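Local coordinates for malate dehydrogenase (Naegleria fowleri, PDB 6UM4) that catalyses the reversible oxidation of malate to oxaloacetate, with a nicotinamide adenine dinucleotide as the probable hydride acceptor, at the interface of chains A and B. Sequence-based numbering; all coordinates share one arbitrary frame. Chains: chain A/B, Malate dehydrogenase.

Contact 1: the interface of chains A and B. Residues chain A 106, 111, 115, 146, 149; chain B 112, 323, 327, 331-333.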
ATOM      1  N   CYS A 106       6.826   7.575  10.286  1.00 22.55           N
ATOM      2  CA  CYS A 106       5.672   8.451  10.175  0.57 22.64           C
ATOM      3  C   CYS A 106       5.542   9.086   8.801  1.00 26.22           C
ATOM      4  O   CYS A 106       4.538   9.749   8.530  1.00 29.14           O
ATOM      5  CB  CYS A 106       5.754   9.560  11.224  0.57 26.31           C
ATOM      6  SG  CYS A 106       5.038   9.115  12.812  0.57 26.15           S
ATOM      7  N   ASN A 111       4.004   5.164   5.135  1.00 20.14           N
ATOM      8  CA  ASN A 111       2.551   4.950   5.105  1.00 26.15           C
ATOM      9  C   ASN A 111       2.151   3.889   4.077  1.00 27.42           C
ATOM     10  O   ASN A 111       1.217   3.113   4.318  1.00 20.55           O
ATOM     11  CB  ASN A 111       1.837   6.278   4.838  1.00 23.69           C
ATOM     12  CG  ASN A 111       0.315   6.125   4.688  1.00 37.62           C
ATOM     13  OD1 ASN A 111      -0.216   6.148   3.568  1.00 43.57           O
ATOM     14  ND2 ASN A 111      -0.388   6.017   5.809  1.00 26.60           N
ATOM     15  N   PHE A 115       2.158  -1.380   5.446  1.00 22.82           N
ATOM     16  CA  PHE A 115       1.036  -2.275   5.175  1.00 21.11           C
ATOM     17  C   PHE A 115       1.423  -3.383   4.199  1.00 22.88           C
ATOM     18  O   PHE A 115       0.898  -4.498   4.298  1.00 27.10           O
ATOM     19  CB  PHE A 115      -0.190  -1.497   4.640  1.00 23.14           C
ATOM     20  CG  PHE A 115      -0.966  -0.746   5.701  1.00 21.94           C
ATOM     21  CD1 PHE A 115      -2.134  -1.265   6.221  1.00 25.09           C
ATOM     22  CD2 PHE A 115      -0.505   0.473   6.189  1.00 21.83           C
ATOM     23  CE1 PHE A 115      -2.840  -0.589   7.209  1.00 31.79           C
ATOM     24  CE2 PHE A 115      -1.183   1.149   7.167  1.00 23.02           C
ATOM     25  CZ  PHE A 115      -2.362   0.619   7.688  1.00 29.46           C
ATOM     26  N   VAL A 146       0.212   5.662  13.644  1.00 28.01           N
ATOM     27  CA  VAL A 146       0.649   4.651  12.690  1.00 25.80           C
ATOM     28  C   VAL A 146       0.353   3.264  13.236  1.00 27.67           C
ATOM     29  O   VAL A 146      -0.116   2.379  12.513  1.00 27.89           O
ATOM     30  CB  VAL A 146       2.149   4.838  12.371  1.00 23.95           C
ATOM     31  CG1 VAL A 146       2.671   3.692  11.495  1.00 23.12           C
ATOM     32  CG2 VAL A 146       2.360   6.177  11.664  1.00 28.32           C
ATOM     33  N   GLU A 149      -3.361   2.469  12.942  1.00 28.30           N
ATOM     34  CA  GLU A 149      -3.826   2.114  11.604  1.00 26.02           C
ATOM     35  C   GLU A 149      -3.385   0.710  11.233  1.00 25.56           C
ATOM     36  O   GLU A 149      -4.157  -0.053  10.647  1.00 25.72           O
ATOM     37  CB  GLU A 149      -3.321   3.123  10.578  1.00 25.26           C
ATOM     38  CG  GLU A 149      -4.006   4.478  10.643  1.00 25.85           C
ATOM     39  CD  GLU A 149      -4.159   5.135   9.259  1.00 36.43           C
ATOM     40  OE1 GLU A 149      -3.353   6.048   8.958  1.00 32.82           O
ATOM     41  OE2 GLU A 149      -5.053   4.716   8.466  1.00 31.07           O
TER
ATOM     42  N   SER B 112      -3.227   4.387  -1.528  1.00 28.20           N
ATOM     43  CA  SER B 112      -2.877   3.091  -0.959  1.00 20.67           C
ATOM     44  C   SER B 112      -3.552   1.942  -1.693  1.00 22.99           C
ATOM     45  O   SER B 112      -2.909   0.911  -1.928  1.00 21.95           O
ATOM     46  CB  SER B 112      -3.275   3.027   0.516  1.00 20.67           C
ATOM     47  OG  SER B 112      -2.510   3.906   1.300  1.00 20.97           O
ATOM     48  N   ILE B 323      -7.671   8.225  15.514  1.00 32.94           N
ATOM     49  CA  ILE B 323      -6.563   8.280  14.568  1.00 33.44           C
ATOM     50  C   ILE B 323      -6.341   9.706  14.083  1.00 32.80           C
ATOM     51  O   ILE B 323      -5.197  10.169  13.983  1.00 30.41           O
ATOM     52  CB  ILE B 323      -6.812   7.298  13.411  1.00 33.25           C
ATOM     53  CG1 ILE B 323      -6.748   5.872  13.960  1.00 30.05           C
ATOM     54  CG2 ILE B 323      -5.786   7.504  12.289  1.00 36.94           C
ATOM     55  CD1 ILE B 323      -7.094   4.833  12.987  1.00 30.90           C
ATOM     56  N   ARG B 327      -2.788  11.439  14.348  1.00 35.46           N
ATOM     57  CA  ARG B 327      -2.038  11.732  13.132  1.00 39.84           C
ATOM     58  C   ARG B 327      -2.355  13.092  12.528  1.00 43.54           C
ATOM     59  O   ARG B 327      -1.511  13.638  11.813  1.00 46.86           O
ATOM     60  CB  ARG B 327      -2.295  10.655  12.072  1.00 36.60           C
ATOM     61  CG  ARG B 327      -1.917   9.258  12.520  1.00 39.04           C
ATOM     62  CD  ARG B 327      -1.869   8.285  11.358  1.00 38.58           C
ATOM     63  NE  ARG B 327      -0.695   8.469  10.514  1.00 40.37           N
ATOM     64  CZ  ARG B 327      -0.258   7.550   9.653  1.00 44.76           C
ATOM     65  NH1 ARG B 327       0.821   7.786   8.916  1.00 47.62           N
ATOM     66  NH2 ARG B 327      -0.902   6.389   9.527  1.00 37.34           N
ATOM     67  N   SER B 331      -7.776   8.090   8.381  1.00 27.82           N
ATOM     68  CA  SER B 331      -7.101   6.794   8.252  1.00 30.17           C
ATOM     69  C   SER B 331      -7.191   6.242   6.824  1.00 32.56           C
ATOM     70  O   SER B 331      -7.816   5.212   6.549  1.00 31.71           O
ATOM     71  CB  SER B 331      -7.692   5.813   9.254  1.00 37.53           C
ATOM     72  OG  SER B 331      -9.108   5.863   9.230  1.00 40.35           O
ATOM     73  N   ALA B 332      -6.529   6.945   5.897  1.00 29.23           N
ATOM     74  CA  ALA B 332      -6.574   6.542   4.494  1.00 22.28           C
ATOM     75  C   ALA B 332      -6.008   5.137   4.277  1.00 21.67           C
ATOM     76  O   ALA B 332      -6.585   4.336   3.530  1.00 21.96           O
ATOM     77  CB  ALA B 332      -5.824   7.559   3.642  1.00 26.17           C
ATOM     78  N   ALA B 333      -4.873   4.817   4.902  1.00 21.64           N
ATOM     79  CA  ALA B 333      -4.244   3.530   4.622  1.00 22.52           C
ATOM     80  C   ALA B 333      -5.094   2.374   5.141  1.00 21.00           C
ATOM     81  O   ALA B 333      -5.252   1.353   4.459  1.00 24.40           O
ATOM     82  CB  ALA B 333      -2.819   3.491   5.196  1.00 21.37           C
TER
HETATM   83  O   HOH W   1      -0.967   1.613   2.689  1.00 19.49           O
HETATM   84  O   HOH W   2      -3.195   6.380   6.387  1.00 29.35           O

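Contact 2: the interface of chains A and B. Residues chain A 141-142, 145, 148; chain B 323, 326-327.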
ATOM      1  N   LYS A 141       3.878  11.142  19.093  1.00 34.55           N
ATOM      2  CA  LYS A 141       2.419  11.144  19.192  1.00 36.14           C
ATOM      3  C   LYS A 141       1.791  10.696  17.882  1.00 33.63           C
ATOM      4  O   LYS A 141       0.870   9.874  17.882  1.00 35.32           O
ATOM      5  CB  LYS A 141       1.899  12.527  19.587  1.00 38.61           C
ATOM      6  N   ALA A 142       2.310  11.186  16.749  1.00 32.28           N
ATOM      7  CA  ALA A 142       1.802  10.748  15.455  1.00 27.81           C
ATOM      8  C   ALA A 142       2.125   9.282  15.184  1.00 29.34           C
ATOM      9  O   ALA A 142       1.334   8.582  14.535  1.00 26.93           O
ATOM     10  CB  ALA A 142       2.373  11.626  14.339  1.00 30.30           C
ATOM     11  N   GLY A 145      -0.419   6.907  16.065  1.00 31.62           N
ATOM     12  CA  GLY A 145      -1.437   6.779  15.030  1.00 29.02           C
ATOM     13  C   GLY A 145      -1.073   5.745  13.981  1.00 31.84           C
ATOM     14  O   GLY A 145      -1.942   5.058  13.433  1.00 26.38           O
ATOM     15  N   MET A 148      -1.910   2.421  15.400  1.00 27.32           N
ATOM     16  CA  MET A 148      -3.357   2.240  15.379  1.00 28.06           C
ATOM     17  C   MET A 148      -3.843   1.807  14.001  1.00 32.26           C
ATOM     18  O   MET A 148      -4.630   0.861  13.880  1.00 31.89           O
ATOM     19  CB  MET A 148      -4.039   3.532  15.805  1.00 28.84           C
ATOM     20  CG  MET A 148      -4.015   3.757  17.297  1.00 36.09           C
ATOM     21  SD  MET A 148      -4.881   5.259  17.752  1.00 46.03           S
ATOM     22  CE  MET A 148      -3.521   6.353  18.078  1.00 43.51           C
TER
ATOM     23  N   ILE B 323      -7.671   8.225  15.514  1.00 32.94           N
ATOM     24  CA  ILE B 323      -6.563   8.280  14.568  1.00 33.44           C
ATOM     25  C   ILE B 323      -6.341   9.706  14.083  1.00 32.80           C
ATOM     26  O   ILE B 323      -5.197  10.169  13.983  1.00 30.41           O
ATOM     27  CB  ILE B 323      -6.812   7.298  13.411  1.00 33.25           C
ATOM     28  CG1 ILE B 323      -6.748   5.872  13.960  1.00 30.05           C
ATOM     29  CG2 ILE B 323      -5.786   7.504  12.289  1.00 36.94           C
ATOM     30  CD1 ILE B 323      -7.094   4.833  12.987  1.00 30.90           C
ATOM     31  N   ALA B 326      -4.444  11.555  16.670  1.00 44.27           N
ATOM     32  CA  ALA B 326      -3.038  11.187  16.768  1.00 43.70           C
ATOM     33  C   ALA B 326      -2.250  11.652  15.549  1.00 40.37           C
ATOM     34  O   ALA B 326      -1.158  12.211  15.686  1.00 45.94           O
ATOM     35  CB  ALA B 326      -2.906   9.678  16.947  1.00 39.33           C
ATOM     36  N   ARG B 327      -2.788  11.439  14.348  1.00 35.46           N
ATOM     37  CA  ARG B 327      -2.038  11.732  13.132  1.00 39.84           C
ATOM     38  C   ARG B 327      -2.355  13.092  12.528  1.00 43.54           C
ATOM     39  O   ARG B 327      -1.511  13.638  11.813  1.00 46.86           O
ATOM     40  CB  ARG B 327      -2.295  10.655  12.072  1.00 36.60           C
ATOM     41  CG  ARG B 327      -1.917   9.258  12.520  1.00 39.04           C
ATOM     42  CD  ARG B 327      -1.869   8.285  11.358  1.00 38.58           C
ATOM     43  NE  ARG B 327      -0.695   8.469  10.514  1.00 40.37           N
ATOM     44  CZ  ARG B 327      -0.258   7.550   9.653  1.00 44.76           C
ATOM     45  NH1 ARG B 327       0.821   7.786   8.916  1.00 47.62           N
ATOM     46  NH2 ARG B 327      -0.902   6.389   9.527  1.00 37.34           N
TER

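Contact 1: the interface of chains A and B
A:Glu149 OE1, a carboxylate oxygen, is gripped by the guanidinium of B:Arg327 and by water 2. The salt bridge is short, with A:Glu149 OE1 2.5 Å from B:Arg327 NH2. The N-H points elsewhere, so this is a charge pair without a hydrogen bond. The carboxylate and guanidinium planes stand 69° apart. The B:Arg327 chain bends at chi3 (74°), and this turns its guanidinium face toward A:Val146. There the methyl CG2 of A:Val146 lies over the centre of one guanidinium face, 3.6 Å from B:Arg327 CZ.

Water 2 lies 2.6 Å from A:Glu149 OE1. It accepts a bond from the amide ND2 of A:Asn111 at 2.9 Å. The backbone N of B:Ala333 also donates to water 2, at 2.7 Å and 159° at H. B:Ala333 belongs to the first turn of helix 332-348. The N-terminal end of that helix may help stabilise the nearby carboxylate charge.

A:Asn111 ND2 also meets the B:Ala333 methyl. That methyl lies above one face of the A:Phe115 ring, offset to the rim, with B:Ala333 CB 3.5 Å from A:Phe115 CE2. Water 1 makes a second bridge, from A:Asn111 O to the B:Ser112 hydroxyl OG. The guanidinium approaches A:Cys106, part of the Rossmann glycine loop, without bonding it. The site joins the two subunits by charge and ordered water, close to the dinucleotide-binding loop of chain A.

Contact 2: the interface of chains A and B
Three torsions set the meeting of A:Met148, B:Ala326 and B:Arg327. In A:Met148, CG is anti to the carbonyl carbon and beside the backbone N (chi1 -78°). The chain then runs extended to the sulfur and turns at chi3 (-104°). The turn brings the terminal methyl CE of A:Met148 to 3.6 Å from the CB methyl of B:Ala326. In B:Arg327, CG is likewise anti to the carbonyl carbon (chi1 -59°). This lays the aliphatic part of the arginine along the helix backbone at A:Gly145.

Two helices pack here, 140-151 of chain A and 319-327 of chain B. They come close where A:Gly145 has only hydrogen as a side chain. The CA atoms of A:Gly145 and B:Ala326 are 5.0 Å apart. B:Arg327 CG lies 3.6 Å from A:Gly145 CA. The B:Ala326 methyl CB reaches the same A:Gly145 CA at 3.8 Å. The next carbon of the arginine, CD, continues alongside the glycine carbonyl group.

The far end of the patch is looser. B:Ile323 offers CG1, the start of its longer branch, to A:Met148. The B:Ile323 CG1 atom is 4.0 Å from A:Met148 CB, near the root of the methionine rather than its tip. A:Met148 meets B:Ile323 with its root and B:Ala326 with its methyl.

No hydrogen bond or salt bridge crosses this patch. It is held by shape and apolar contact between small residues and chain carbons. The side chain of A:Lys141 is incomplete in the model, and the residue takes a minor part through its backbone. B:Ala326 lies in the last turn of its helix, and its carbonyl faces the neighbouring chain. There B:Ala326 O meets a backbone carbon, A:Ala142 CA, at 3.3 Å.

The C-alpha centres of contact 1 and contact 2 lie about 8 Å apart. Because they share B:Ile323 and B:Arg327, they are adjoining parts of one surface. Both draw on helix 140-151 of chain A and helix 319-327 of chain B. B:Arg327 spans them: its aliphatic part serves contact 2 and its charged head serves contact 1. The seam therefore passes from apolar helix packing to a charged region with bridging water, nearer the glycine loop. Two-fold symmetry repeats both contacts with the chains exchanged. This fits a malate dehydrogenase dimer, though the structure alone does not prove the state in solution.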